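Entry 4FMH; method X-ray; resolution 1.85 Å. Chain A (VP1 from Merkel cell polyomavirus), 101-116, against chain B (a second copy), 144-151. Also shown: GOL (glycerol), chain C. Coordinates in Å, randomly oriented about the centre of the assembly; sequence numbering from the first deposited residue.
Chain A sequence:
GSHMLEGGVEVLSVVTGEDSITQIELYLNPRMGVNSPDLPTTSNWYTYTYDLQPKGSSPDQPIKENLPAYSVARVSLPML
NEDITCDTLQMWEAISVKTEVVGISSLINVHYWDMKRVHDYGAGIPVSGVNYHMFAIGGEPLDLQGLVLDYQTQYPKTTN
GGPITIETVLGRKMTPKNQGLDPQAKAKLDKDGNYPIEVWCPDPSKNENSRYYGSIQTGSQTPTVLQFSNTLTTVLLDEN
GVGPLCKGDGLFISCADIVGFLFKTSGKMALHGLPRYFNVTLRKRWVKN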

ATOM      1  N   VAL A 101      19.997   3.644  -1.234  1.00 11.54           N
ATOM      2  CA  VAL A 101      20.432   2.481  -2.005  1.00 10.91           C
ATOM      3  C   VAL A 101      20.806   2.987  -3.398  1.00 11.33           C
ATOM      4  O   VAL A 101      20.011   3.654  -4.056  1.00 12.90           O
ATOM      5  CB  VAL A 101      19.341   1.393  -2.075  1.00 10.22           C
ATOM      6  CG1 VAL A 101      19.822   0.199  -2.897  1.00  9.53           C
ATOM      7  CG2 VAL A 101      18.956   0.938  -0.669  1.00 11.67           C
ATOM      8  N   VAL A 102      22.029   2.686  -3.820  1.00 11.52           N
ATOM      9  CA  VAL A 102      22.592   3.157  -5.095  1.00 11.61           C
ATOM     10  C   VAL A 102      22.438   2.095  -6.187  1.00 12.47           C
ATOM     11  O   VAL A 102      22.521   0.893  -5.908  1.00 12.08           O
ATOM     12  CB  VAL A 102      24.097   3.507  -4.897  1.00 12.74           C
ATOM     13  CG1 VAL A 102      24.797   3.877  -6.227  1.00 12.42           C
ATOM     14  CG2 VAL A 102      24.230   4.627  -3.882  1.00 12.19           C
ATOM     15  N   GLY A 103      22.219   2.540  -7.426  1.00 11.73           N
ATOM     16  CA  GLY A 103      22.111   1.623  -8.564  1.00 12.21           C
ATOM     17  C   GLY A 103      20.732   1.014  -8.761  1.00 11.52           C
ATOM     18  O   GLY A 103      20.585  -0.017  -9.433  1.00 11.66           O
ATOM     19  N   ILE A 104      19.715   1.643  -8.181  1.00 11.02           N
ATOM     20  CA  ILE A 104      18.336   1.156  -8.316  1.00 10.29           C
ATOM     21  C   ILE A 104      17.918   1.045  -9.795  1.00 10.12           C
ATOM     22  O   ILE A 104      17.342   0.037 -10.205  1.00  9.90           O
ATOM     23  CB  ILE A 104      17.343   2.031  -7.516  1.00 11.22           C
ATOM     24  CG1 ILE A 104      17.523   1.779  -6.011  1.00 10.53           C
ATOM     25  CG2 ILE A 104      15.911   1.732  -7.949  1.00 11.47           C
ATOM     26  CD1 ILE A 104      16.737   2.714  -5.090  1.00 11.28           C
ATOM     27  N   SER A 105      18.259   2.060 -10.587  1.00 10.89           N
ATOM     28  CA  SER A 105      17.882   2.129 -12.006  1.00 11.34           C
ATOM     29  C   SER A 105      18.438   0.978 -12.868  1.00 10.94           C
ATOM     30  O   SER A 105      17.880   0.663 -13.917  1.00 11.25           O
ATOM     31  CB  SER A 105      18.309   3.479 -12.592  1.00 12.80           C
ATOM     32  OG  SER A 105      19.721   3.546 -12.722  1.00 14.59           O
ATOM     33  N   SER A 106      19.528   0.360 -12.425  1.00 11.36           N
ATOM     34  CA  SER A 106      20.129  -0.782 -13.127  1.00 12.28           C
ATOM     35  C   SER A 106      19.142  -1.946 -13.284  1.00 12.38           C
ATOM     36  O   SER A 106      19.284  -2.777 -14.193  1.00 12.70           O
ATOM     37  CB  SER A 106      21.379  -1.264 -12.389  1.00 12.06           C
ATOM     38  OG  SER A 106      21.039  -1.851 -11.141  1.00 12.71           O
ATOM     39  N   LEU A 107      18.141  -1.984 -12.403  1.00 10.89           N
ATOM     40  CA  LEU A 107      17.178  -3.085 -12.347  1.00 10.45           C
ATOM     41  C   LEU A 107      16.073  -3.014 -13.397  1.00 11.87           C
ATOM     42  O   LEU A 107      15.238  -3.914 -13.466  1.00 12.59           O
ATOM     43  CB  LEU A 107      16.578  -3.213 -10.939  1.00 10.21           C
ATOM     44  CG  LEU A 107      17.579  -3.346  -9.777  1.00 10.70           C
ATOM     45  CD1 LEU A 107      16.835  -3.468  -8.449  1.00 10.31           C
ATOM     46  CD2 LEU A 107      18.521  -4.540  -9.974  1.00  9.53           C
ATOM     47  N   ILE A 108      16.050  -1.955 -14.211  1.00 11.79           N
ATOM     48  CA  ILE A 108      15.146  -1.940 -15.377  1.00 11.97           C
ATOM     49  C   ILE A 108      15.651  -2.859 -16.509  1.00 13.02           C
ATOM     50  O   ILE A 108      14.932  -3.101 -17.485  1.00 13.61           O
ATOM     51  CB  ILE A 108      14.893  -0.511 -15.952  1.00 11.88           C
ATOM     52  CG1 ILE A 108      16.117   0.002 -16.714  1.00 10.99           C
ATOM     53  CG2 ILE A 108      14.462   0.472 -14.863  1.00 11.82           C
ATOM     54  CD1 ILE A 108      15.776   0.968 -17.825  1.00 13.22           C
ATOM     55  N   ASN A 109      16.889  -3.344 -16.393  1.00 12.86           N
ATOM     56  CA  ASN A 109      17.467  -4.220 -17.412  1.00 13.88           C
ATOM     57  C   ASN A 109      16.732  -5.561 -17.449  1.00 13.97           C
ATOM     58  O   ASN A 109      16.799  -6.333 -16.491  1.00 13.36           O
ATOM     59  CB  ASN A 109      18.972  -4.414 -17.158  1.00 14.10           C
ATOM     60  CG  ASN A 109      19.662  -5.272 -18.224  1.00 16.80           C
ATOM     61  OD1 ASN A 109      19.017  -5.978 -19.001  1.00 16.50           O
ATOM     62  ND2 ASN A 109      20.990  -5.221 -18.245  1.00 17.71           N
ATOM     63  N   VAL A 110      16.021  -5.809 -18.554  1.00 14.18           N
ATOM     64  CA  VAL A 110      15.306  -7.076 -18.785  1.00 13.66           C
ATOM     65  C   VAL A 110      15.861  -7.795 -20.030  1.00 15.07           C
ATOM     66  O   VAL A 110      15.139  -8.503 -20.742  1.00 14.43           O
ATOM     67  CB  VAL A 110      13.769  -6.873 -18.895  1.00 13.52           C
ATOM     68  CG1 VAL A 110      13.191  -6.356 -17.568  1.00 13.25           C
ATOM     69  CG2 VAL A 110      13.414  -5.925 -20.036  1.00 13.04           C
ATOM     70  N   HIS A 111      17.156  -7.610 -20.276  1.00 15.10           N
ATOM     71  CA  HIS A 111      17.819  -8.214 -21.429  1.00 17.18           C
ATOM     72  C   HIS A 111      19.217  -8.730 -21.086  1.00 17.23           C
ATOM     73  O   HIS A 111      20.101  -8.727 -21.936  1.00 17.98           O
ATOM     74  CB  HIS A 111      17.878  -7.220 -22.594  1.00 18.00           C
ATOM     75  CG  HIS A 111      18.519  -5.914 -22.237  1.00 20.88           C
ATOM     76  ND1 HIS A 111      19.882  -5.718 -22.276  1.00 21.52           N
ATOM     77  CD2 HIS A 111      17.982  -4.744 -21.818  1.00 21.77           C
ATOM     78  CE1 HIS A 111      20.159  -4.483 -21.901  1.00 24.36           C
ATOM     79  NE2 HIS A 111      19.023  -3.870 -21.616  1.00 22.73           N
ATOM     80  N   TYR A 112      19.416  -9.157 -19.837  1.00 15.87           N
ATOM     81  CA  TYR A 112      20.600  -9.928 -19.473  1.00 15.88           C
ATOM     82  C   TYR A 112      20.653 -11.130 -20.432  1.00 15.49           C
ATOM     83  O   TYR A 112      19.621 -11.741 -20.709  1.00 13.83           O
ATOM     84  CB  TYR A 112      20.515 -10.370 -18.005  1.00 15.05           C
ATOM     85  CG  TYR A 112      21.499 -11.445 -17.627  1.00 16.66           C
ATOM     86  CD1 TYR A 112      22.874 -11.201 -17.648  1.00 17.63           C
ATOM     87  CD2 TYR A 112      21.063 -12.717 -17.261  1.00 17.13           C
ATOM     88  CE1 TYR A 112      23.786 -12.193 -17.312  1.00 17.81           C
ATOM     89  CE2 TYR A 112      21.974 -13.719 -16.919  1.00 17.96           C
ATOM     90  CZ  TYR A 112      23.327 -13.447 -16.947  1.00 18.25           C
ATOM     91  OH  TYR A 112      24.227 -14.433 -16.616  1.00 20.85           O
ATOM     92  N   TRP A 113      21.837 -11.449 -20.955  1.00 15.32           N
ATOM     93  CA  TRP A 113      21.938 -12.400 -22.074  1.00 16.21           C
ATOM     94  C   TRP A 113      21.355 -13.783 -21.760  1.00 16.16           C
ATOM     95  O   TRP A 113      20.821 -14.453 -22.646  1.00 16.84           O
ATOM     96  CB  TRP A 113      23.379 -12.505 -22.610  1.00 16.12           C
ATOM     97  CG  TRP A 113      24.360 -13.216 -21.711  1.00 19.11           C
ATOM     98  CD1 TRP A 113      25.222 -12.640 -20.825  1.00 19.42           C
ATOM     99  CD2 TRP A 113      24.593 -14.636 -21.635  1.00 20.15           C
ATOM    100  NE1 TRP A 113      25.969 -13.609 -20.192  1.00 23.26           N
ATOM    101  CE2 TRP A 113      25.605 -14.840 -20.669  1.00 21.40           C
ATOM    102  CE3 TRP A 113      24.039 -15.753 -22.283  1.00 20.27           C
ATOM    103  CZ2 TRP A 113      26.082 -16.122 -20.330  1.00 19.45           C
ATOM    104  CZ3 TRP A 113      24.514 -17.037 -21.948  1.00 21.01           C
ATOM    105  CH2 TRP A 113      25.526 -17.203 -20.978  1.00 19.75           C
ATOM    106  N   ASP A 114      21.453 -14.182 -20.494  1.00 14.88           N
ATOM    107  CA  ASP A 114      21.001 -15.491 -20.045  1.00 16.03           C
ATOM    108  C   ASP A 114      19.780 -15.384 -19.108  1.00 15.89           C
ATOM    109  O   ASP A 114      19.593 -16.203 -18.208  1.00 15.94           O
ATOM    110  CB  ASP A 114      22.161 -16.224 -19.361  1.00 15.47           C
ATOM    111  CG  ASP A 114      21.931 -17.716 -19.258  1.00 16.50           C
ATOM    112  OD1 ASP A 114      21.232 -18.271 -20.126  1.00 14.49           O
ATOM    113  OD2 ASP A 114      22.440 -18.332 -18.303  1.00 18.88           O
ATOM    114  N   MET A 115      18.949 -14.369 -19.334  1.00 15.49           N
ATOM    115  CA  MET A 115      17.744 -14.163 -18.522  1.00 14.25           C
ATOM    116  C   MET A 115      16.624 -15.094 -18.966  1.00 14.17           C
ATOM    117  O   MET A 115      16.337 -15.210 -20.167  1.00 13.78           O
ATOM    118  CB  MET A 115      17.272 -12.708 -18.630  1.00 13.62           C
ATOM    119  CG  MET A 115      16.904 -12.063 -17.304  1.00 14.23           C
ATOM    120  SD  MET A 115      16.691 -10.273 -17.516  1.00 14.86           S
ATOM    121  CE  MET A 115      17.000  -9.677 -15.852  1.00 14.79           C
ATOM    122  N   LYS A 116      15.990 -15.751 -17.998  1.00 11.88           N
ATOM    123  CA  LYS A 116      14.786 -16.519 -18.265  1.00 13.45           C
ATOM    124  C   LYS A 116      13.725 -15.550 -18.758  1.00 13.22           C
ATOM    125  O   LYS A 116      13.540 -14.479 -18.177  1.00 12.14           O
ATOM    126  CB  LYS A 116      14.293 -17.216 -16.996  1.00 13.18           C
ATOM    127  CG  LYS A 116      13.051 -18.076 -17.192  1.00 15.63           C
ATOM    128  CD  LYS A 116      12.809 -18.964 -15.978  1.00 19.12           C
ATOM    129  CE  LYS A 116      11.473 -19.696 -16.060  1.00 23.08           C
ATOM    130  NZ  LYS A 116      11.422 -20.672 -17.186  1.00 21.67           N
TER
HETATM  131  C1  GOL C 501      27.489 -12.427 -15.066  1.00 27.92           C
HETATM  132  O1  GOL C 501      28.551 -13.240 -14.639  1.00 32.14           O
HETATM  133  C2  GOL C 501      27.123 -12.689 -16.519  1.00 28.29           C
HETATM  134  O2  GOL C 501      26.827 -14.040 -16.758  1.00 28.56           O
HETATM  135  C3  GOL C 501      28.212 -12.226 -17.469  1.00 32.97           C
HETATM  136  O3  GOL C 501      27.625 -11.819 -18.684  1.00 27.74           O
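Chain B (144-151) LQGLVLDY

Chain A supplies a compact, mostly non-repetitive surface here: a short 3-10 segment, S105(A) to I108(A), followed by loop and closed by a type I beta turn from Y112(A) to M115(A). Chain B enters as the end of a strand, L144(B) to G146(B), and runs on extended until L149(B), whose phi/psi of -57/-45 puts a kink in the path. The two chains advance in the same sense, since the closest CA pairs climb together: G103(A) CA lies 5.4 Å from L147(B) CA, S106(A) CA lies 5.2 Å from V148(B) CA, and Y112(A) CA lies 7.2 Å from D150(B) CA. No direct hydrogen bond crosses between the stretches, so their pairing rests on packing and on bridging waters.

G103(A) is a point where the contact leaves no room for a side chain. Its phi of 84° favours glycine, and an ideal CB there would lie 2.6 Å from L147(B) CD1; without it, G103(A) CA rests 3.9 Å from that methyl. The carbonyl of G103(A) is turned to the 3-10 segment, G103(A) O accepting from S106(A) N at 3.2 Å and from S106(A) OG at 2.5 Å. The hydroxyl of S106(A) is engaged within its own chain, and its side chain also packs against chain B: its CB lies 3.4 Å from L147(B) O, and its OG 3.6 Å from L147(B) CD2. Earlier, V102(A) CG1 meets Q145(B) CG at 3.8 Å.

L149(B) is the main knob, with 113 Å² covered. Its CD2 lies 4.0 Å from Y112(A) CB, 4.2 Å from M115(A) CE and 3.8 Å from N109(A) ND2, while its CD1 is 4.4 Å from L107(A) CD2. The pocket thus draws on residues from both the 3-10 segment and the turn.

Waters bridge polar atoms of the two chains. One molecule donates to S106(A) O at 2.9 Å and accepts from L149(B) N at 3.0 Å; another donates to both S105(A) OG (2.9 Å) and L147(B) O (3.1 Å).

At D150(B) the contact becomes polar. OD2 of D150(B) sits near the ring edges of both aromatics, 3.6 Å from Y112(A) CE1 and 3.8 Å from W113(A) CD1. A water links it, at 2.7 Å from D150(B) OD2, to W113(A) N at 3.0 Å. Glycerol, probably from the crystallisation liquor, adds a second bridge: its O3 accepts from W113(A) NE1 at 2.9 Å and donates to D150(B) OD2 at 2.7 Å. The rule is a leucine anchor followed by a solvent-bridged carboxylate.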

ATOM      1  N   LEU B 144      25.499  12.015 -11.809  1.00 14.70           N
ATOM      2  CA  LEU B 144      25.137  10.608 -12.005  1.00 13.83           C
ATOM      3  C   LEU B 144      26.202   9.650 -11.499  1.00 14.14           C
ATOM      4  O   LEU B 144      27.393   9.941 -11.562  1.00 13.79           O
ATOM      5  CB  LEU B 144      24.876  10.325 -13.489  1.00 13.45           C
ATOM      6  CG  LEU B 144      23.799  11.152 -14.198  1.00 14.28           C
ATOM      7  CD1 LEU B 144      23.820  10.907 -15.709  1.00 14.70           C
ATOM      8  CD2 LEU B 144      22.414  10.874 -13.620  1.00 13.92           C
ATOM      9  N   GLN B 145      25.752   8.499 -11.011  1.00 13.09           N
ATOM     10  CA  GLN B 145      26.623   7.404 -10.619  1.00 13.64           C
ATOM     11  C   GLN B 145      26.319   6.238 -11.557  1.00 13.42           C
ATOM     12  O   GLN B 145      25.152   5.916 -11.789  1.00 12.51           O
ATOM     13  CB  GLN B 145      26.357   7.001  -9.159  1.00 12.48           C
ATOM     14  CG  GLN B 145      27.036   5.692  -8.715  1.00 13.16           C
ATOM     15  CD  GLN B 145      28.557   5.783  -8.652  1.00 16.80           C
ATOM     16  OE1 GLN B 145      29.111   6.599  -7.911  1.00 17.72           O
ATOM     17  NE2 GLN B 145      29.241   4.920  -9.409  1.00 13.62           N
ATOM     18  N   GLY B 146      27.366   5.617 -12.094  1.00 13.76           N
ATOM     19  CA  GLY B 146      27.185   4.452 -12.964  1.00 13.35           C
ATOM     20  C   GLY B 146      27.178   3.139 -12.193  1.00 13.01           C
ATOM     21  O   GLY B 146      28.003   2.925 -11.291  1.00 14.00           O
ATOM     22  N   LEU B 147      26.246   2.260 -12.554  1.00 11.90           N
ATOM     23  CA  LEU B 147      26.179   0.901 -11.995  1.00 12.35           C
ATOM     24  C   LEU B 147      25.324   0.070 -12.918  1.00 11.75           C
ATOM     25  O   LEU B 147      24.208   0.468 -13.264  1.00 11.32           O
ATOM     26  CB  LEU B 147      25.590   0.901 -10.568  1.00 11.12           C
ATOM     27  CG  LEU B 147      25.614  -0.392  -9.744  1.00 13.20           C
ATOM     28  CD1 LEU B 147      25.645  -0.054  -8.248  1.00 12.08           C
ATOM     29  CD2 LEU B 147      24.431  -1.330 -10.069  1.00  9.75           C
ATOM     30  N   VAL B 148      25.846  -1.087 -13.318  1.00 11.43           N
ATOM     31  CA  VAL B 148      25.118  -1.942 -14.242  1.00 11.53           C
ATOM     32  C   VAL B 148      24.871  -3.346 -13.695  1.00 11.42           C
ATOM     33  O   VAL B 148      25.631  -3.849 -12.862  1.00 11.68           O
ATOM     34  CB  VAL B 148      25.816  -2.036 -15.618  1.00 12.49           C
ATOM     35  CG1 VAL B 148      25.824  -0.672 -16.306  1.00 11.81           C
ATOM     36  CG2 VAL B 148      27.237  -2.589 -15.468  1.00 12.42           C
ATOM     37  N   LEU B 149      23.791  -3.962 -14.174  1.00 11.97           N
ATOM     38  CA  LEU B 149      23.474  -5.351 -13.876  1.00 12.26           C
ATOM     39  C   LEU B 149      24.620  -6.284 -14.275  1.00 13.43           C
ATOM     40  O   LEU B 149      25.013  -7.157 -13.500  1.00 13.25           O
ATOM     41  CB  LEU B 149      22.186  -5.756 -14.596  1.00 12.83           C
ATOM     42  CG  LEU B 149      21.516  -7.071 -14.180  1.00 15.92           C
ATOM     43  CD1 LEU B 149      20.813  -6.932 -12.838  1.00 17.16           C
ATOM     44  CD2 LEU B 149      20.521  -7.509 -15.244  1.00 17.26           C
ATOM     45  N   ASP B 150      25.170  -6.076 -15.470  1.00 13.78           N
ATOM     46  CA  ASP B 150      26.193  -6.973 -16.008  1.00 15.27           C
ATOM     47  C   ASP B 150      27.331  -6.166 -16.634  1.00 14.96           C
ATOM     48  O   ASP B 150      27.132  -5.493 -17.649  1.00 15.04           O
ATOM     49  CB  ASP B 150      25.540  -7.927 -17.023  1.00 15.57           C
ATOM     50  CG  ASP B 150      26.523  -8.905 -17.664  1.00 21.54           C
ATOM     51  OD1 ASP B 150      27.724  -8.921 -17.302  1.00 19.79           O
ATOM     52  OD2 ASP B 150      26.067  -9.668 -18.552  1.00 24.41           O
ATOM     53  N   TYR B 151      28.519  -6.246 -16.034  1.00 15.30           N
ATOM     54  CA  TYR B 151      29.669  -5.458 -16.498  1.00 16.73           C
ATOM     55  C   TYR B 151      30.141  -5.871 -17.895  1.00 17.55           C
ATOM     56  O   TYR B 151      30.836  -5.107 -18.570  1.00 17.02           O
ATOM     57  CB  TYR B 151      30.838  -5.519 -15.499  1.00 17.83           C
ATOM     58  CG  TYR B 151      31.823  -6.642 -15.752  1.00 18.65           C
ATOM     59  CD1 TYR B 151      32.963  -6.437 -16.537  1.00 20.68           C
ATOM     60  CD2 TYR B 151      31.603  -7.915 -15.232  1.00 19.07           C
ATOM     61  CE1 TYR B 151      33.864  -7.467 -16.780  1.00 22.14           C
ATOM     62  CE2 TYR B 151      32.494  -8.947 -15.466  1.00 19.63           C
ATOM     63  CZ  TYR B 151      33.622  -8.718 -16.240  1.00 23.93           C
ATOM     64  OH  TYR B 151      34.501  -9.746 -16.473  1.00 23.82           O
TER
HETATM   65  O   HOH W   1      22.203   2.386 -11.890  1.00 13.98           O
HETATM   66  O   HOH W   2      21.705  -2.582 -15.804  1.00  9.22           O
HETATM   67  O   HOH W   3      23.857  -4.213 -17.648  1.00 20.10           O
HETATM   68  O   HOH W   4      23.930  -9.423 -20.262  1.00 14.47           O